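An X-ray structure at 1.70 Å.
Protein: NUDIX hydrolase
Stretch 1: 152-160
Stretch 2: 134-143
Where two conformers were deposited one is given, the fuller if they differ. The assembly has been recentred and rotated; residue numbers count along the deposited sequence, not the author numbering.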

# COMPACT_ATOMS: atom_id res chain seq x y z
N PHE A 152 -10.92 11.15 2.99
CA PHE A 152 -10.79 9.72 3.00
C PHE A 152 -10.75 9.24 4.42
O PHE A 152 -10.25 9.94 5.31
CB PHE A 152 -9.48 9.24 2.35
CG PHE A 152 -9.38 9.60 0.90
CD1 PHE A 152 -10.02 8.83 -0.08
CD2 PHE A 152 -8.79 10.80 0.51
CE1 PHE A 152 -10.06 9.25 -1.42
CE2 PHE A 152 -8.78 11.19 -0.84
CZ PHE A 152 -9.40 10.40 -1.78
N ASP A 153 -11.09 7.97 4.59
CA ASP A 153 -10.91 7.32 5.89
C ASP A 153 -10.00 6.18 5.52
O ASP A 153 -10.45 5.19 4.91
CB ASP A 153 -12.25 6.83 6.39
CG ASP A 153 -12.22 6.12 7.72
OD1 ASP A 153 -11.14 5.70 8.14
OD2 ASP A 153 -13.29 5.98 8.33
N THR A 154 -8.69 6.36 5.75
CA THR A 154 -7.68 5.46 5.17
C THR A 154 -7.05 4.53 6.18
O THR A 154 -6.59 4.99 7.24
CB THR A 154 -6.59 6.31 4.53
OG1 THR A 154 -7.21 7.21 3.57
CG2 THR A 154 -5.50 5.42 3.82
N ARG A 155 -7.02 3.23 5.85
CA ARG A 155 -6.45 2.18 6.69
C ARG A 155 -5.04 1.94 6.18
O ARG A 155 -4.87 1.68 5.01
CB ARG A 155 -7.28 0.90 6.59
CG ARG A 155 -7.26 0.04 7.89
CD ARG A 155 -7.98 0.67 9.11
NE ARG A 155 -9.31 1.16 8.79
CZ ARG A 155 -10.46 0.48 8.98
NH1 ARG A 155 -10.44 -0.75 9.48
NH2 ARG A 155 -11.61 1.01 8.62
N PHE A 156 -4.04 1.98 7.05
CA PHE A 156 -2.64 1.79 6.65
C PHE A 156 -2.16 0.37 7.12
O PHE A 156 -2.33 -0.02 8.27
CB PHE A 156 -1.74 2.84 7.37
CG PHE A 156 -1.84 4.20 6.72
CD1 PHE A 156 -0.85 4.64 5.85
CD2 PHE A 156 -2.99 4.97 6.85
CE1 PHE A 156 -0.97 5.88 5.16
CE2 PHE A 156 -3.12 6.21 6.15
CZ PHE A 156 -2.12 6.63 5.32
N PHE A 157 -1.51 -0.34 6.22
CA PHE A 157 -0.96 -1.66 6.47
C PHE A 157 0.51 -1.62 6.12
O PHE A 157 0.94 -0.91 5.17
CB PHE A 157 -1.68 -2.73 5.60
CG PHE A 157 -3.10 -2.90 6.05
CD1 PHE A 157 -3.41 -3.74 7.13
CD2 PHE A 157 -4.13 -2.23 5.41
CE1 PHE A 157 -4.74 -3.90 7.54
CE2 PHE A 157 -5.45 -2.37 5.84
CZ PHE A 157 -5.73 -3.11 6.98
N LEU A 158 1.24 -2.44 6.84
CA LEU A 158 2.68 -2.60 6.60
C LEU A 158 2.97 -4.06 6.17
O LEU A 158 2.36 -4.98 6.72
CB LEU A 158 3.39 -2.33 7.96
CG LEU A 158 4.91 -2.43 7.94
CD1 LEU A 158 5.50 -1.13 7.29
CD2 LEU A 158 5.47 -2.48 9.39
N CYS A 159 3.94 -4.26 5.26
CA CYS A 159 4.42 -5.60 4.91
C CYS A 159 5.84 -5.49 4.47
O CYS A 159 6.35 -4.39 4.24
CB CYS A 159 3.55 -6.32 3.89
SG CYS A 159 3.61 -5.56 2.25
N VAL A 160 6.52 -6.63 4.43
CA VAL A 160 7.94 -6.62 4.09
C VAL A 160 8.10 -7.13 2.66
O VAL A 160 7.47 -8.13 2.28
CB VAL A 160 8.69 -7.55 5.09
CG1 VAL A 160 10.18 -7.64 4.72
CG2 VAL A 160 8.53 -7.01 6.49
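Stretch 2 134-143: GLLRRIGRFV

Stretch 1 is a β-strand throughout. Stretch 2 leaves a 3-10 segment at Gly134 and Leu135 and then runs as a strand through Val143, lying beside stretch 1 in antiparallel fashion: the N-to-C directions differ by 141°, the signed crossing angle is 141°, and the axes approach to 4.5 Å. About 900 Å² is buried, both sides summed.

At Phe152 the contact is made by backbone, Val143 CA lying 3.3 Å from Phe152 O in a CA-H...O contact, while the end of the ring leads away. Asp153 faces Val143 across a non-hydrogen-bonded pair (CA to CA 4.2 Å). Its carboxylate reaches diagonally to Arg141 in a two-pronged salt bridge: Arg141 NE to Asp153 OD1 is 2.9 Å and Arg141 NH2 to Asp153 OD2 is 2.8 Å, with N-H...O angles of 168° and 164°. Thr154 forms a reciprocal pair with Phe142, Thr154 N to Phe142 O at 2.8 Å and Phe142 N to Thr154 O at 2.9 Å; water 2 bridges Thr154 OG1 and Phe142 O, 2.7 Å from each.

Arg155 lies on the same face as Asp153, opposite Arg141. Its guanidinium packs with Arg141 CD over one face, and Arg155 NH1 comes within 3.5 Å of Arg138 NH1, a like-charge approach; both of these nitrogens are hydrogen-bonded elsewhere in the structure.

Phe156 marks the irregularity. Phe156 N donates almost linearly to Gly140 O (2.9 Å, 177°), but Phe156 O receives Ile139 N at 2.8 Å and, weakly, Gly140 N at 3.4 Å. The register then shifts by one, so that Phe157 pairs with Arg138: a β-bulge, with Ile139 as the extra residue and its psi of -9° departing from extended values. On the face shared with Thr154, the edge of Phe142 is directed at the face of the Phe156 ring in an offset arrangement, with planes at 72° and centroids 5.6 Å apart.

Phe157 returns to the Arg155 face, where Phe157 CB meets Leu136 CD2 at 3.9 Å and Phe157 CE1 meets Arg138 CB at 3.9 Å. Leu158 restores the reciprocal pattern with Arg137: Leu158 N to Arg137 O is 2.8 Å, and Arg137 N to Leu158 O is 2.9 Å. Leu158 CB also packs 3.7 Å from Ile139 CG2. Beyond it, Cys159 CB rests 3.8 Å from Leu136 CD1. Direct contact has ended by Val160, where water 1 links Val160 N (2.9 Å) to Leu135 O (2.7 Å).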

# COMPACT_ATOMS: atom_id res chain seq x y z
N GLY A 134 -1.99 -12.52 6.97
CA GLY A 134 -1.10 -12.65 8.11
C GLY A 134 0.24 -11.94 7.86
O GLY A 134 1.01 -11.69 8.81
N LEU A 135 0.56 -11.68 6.60
CA LEU A 135 1.81 -10.98 6.18
C LEU A 135 1.64 -9.45 6.27
O LEU A 135 2.63 -8.74 6.09
CB LEU A 135 2.20 -11.40 4.78
CG LEU A 135 2.72 -12.83 4.68
CD1 LEU A 135 2.99 -13.17 3.19
CD2 LEU A 135 4.00 -13.02 5.49
N LEU A 136 0.46 -8.96 6.61
CA LEU A 136 0.26 -7.49 6.78
C LEU A 136 -0.02 -7.13 8.20
O LEU A 136 -0.67 -7.92 8.90
CB LEU A 136 -0.94 -6.97 5.94
CG LEU A 136 -0.56 -6.55 4.50
CD1 LEU A 136 0.01 -7.78 3.66
CD2 LEU A 136 -1.85 -6.13 3.80
N ARG A 137 0.48 -5.97 8.62
CA ARG A 137 0.23 -5.46 9.93
C ARG A 137 -0.59 -4.16 9.79
O ARG A 137 -0.18 -3.24 9.08
CB ARG A 137 1.56 -5.19 10.66
CG ARG A 137 1.41 -4.56 12.03
CD ARG A 137 2.75 -4.03 12.58
NE ARG A 137 2.56 -3.51 13.94
CZ ARG A 137 2.61 -4.24 15.05
NH1 ARG A 137 2.86 -5.55 14.98
NH2 ARG A 137 2.35 -3.69 16.25
N ARG A 138 -1.72 -4.06 10.50
CA ARG A 138 -2.44 -2.78 10.55
C ARG A 138 -1.57 -1.84 11.37
O ARG A 138 -1.23 -2.16 12.53
CB ARG A 138 -3.83 -2.97 11.19
CG ARG A 138 -4.46 -1.65 11.44
CD ARG A 138 -5.91 -1.71 11.91
NE ARG A 138 -6.31 -0.43 12.48
CZ ARG A 138 -7.58 -0.11 12.75
NH1 ARG A 138 -8.57 -0.95 12.45
NH2 ARG A 138 -7.87 1.06 13.31
N ILE A 139 -1.22 -0.65 10.78
CA ILE A 139 -0.41 0.32 11.53
C ILE A 139 -1.10 1.65 11.78
O ILE A 139 -0.57 2.49 12.50
CB ILE A 139 0.96 0.51 10.87
CG1 ILE A 139 0.78 1.03 9.41
CG2 ILE A 139 1.73 -0.82 10.92
CD1 ILE A 139 2.14 1.43 8.73
N GLY A 140 -2.25 1.86 11.16
CA GLY A 140 -2.94 3.11 11.47
C GLY A 140 -4.25 3.29 10.77
O GLY A 140 -4.57 2.54 9.84
N ARG A 141 -4.98 4.33 11.18
CA ARG A 141 -6.20 4.69 10.47
C ARG A 141 -6.31 6.20 10.58
O ARG A 141 -6.12 6.76 11.67
CB ARG A 141 -7.41 4.02 11.12
CG ARG A 141 -8.73 4.33 10.41
CD ARG A 141 -9.89 3.70 11.21
NE ARG A 141 -11.17 4.03 10.56
CZ ARG A 141 -12.35 3.51 10.88
NH1 ARG A 141 -12.46 2.69 11.92
NH2 ARG A 141 -13.43 3.83 10.16
N PHE A 142 -6.50 6.85 9.43
CA PHE A 142 -6.53 8.32 9.42
C PHE A 142 -7.68 8.82 8.61
O PHE A 142 -7.85 8.46 7.44
CB PHE A 142 -5.20 8.87 8.87
CG PHE A 142 -4.06 8.57 9.80
CD1 PHE A 142 -3.99 9.16 11.05
CD2 PHE A 142 -3.12 7.60 9.47
CE1 PHE A 142 -3.00 8.80 11.96
CE2 PHE A 142 -2.09 7.28 10.36
CZ PHE A 142 -2.05 7.89 11.60
N VAL A 143 -8.43 9.78 9.20
CA VAL A 143 -9.53 10.37 8.49
C VAL A 143 -9.10 11.81 8.14
O VAL A 143 -8.68 12.60 9.03
CB VAL A 143 -10.84 10.37 9.35
CG1 VAL A 143 -12.01 11.00 8.57
CG2 VAL A 143 -11.21 8.97 9.84
O HOH W 1 5.24 -9.07 5.42
O HOH W 2 -7.23 9.48 4.99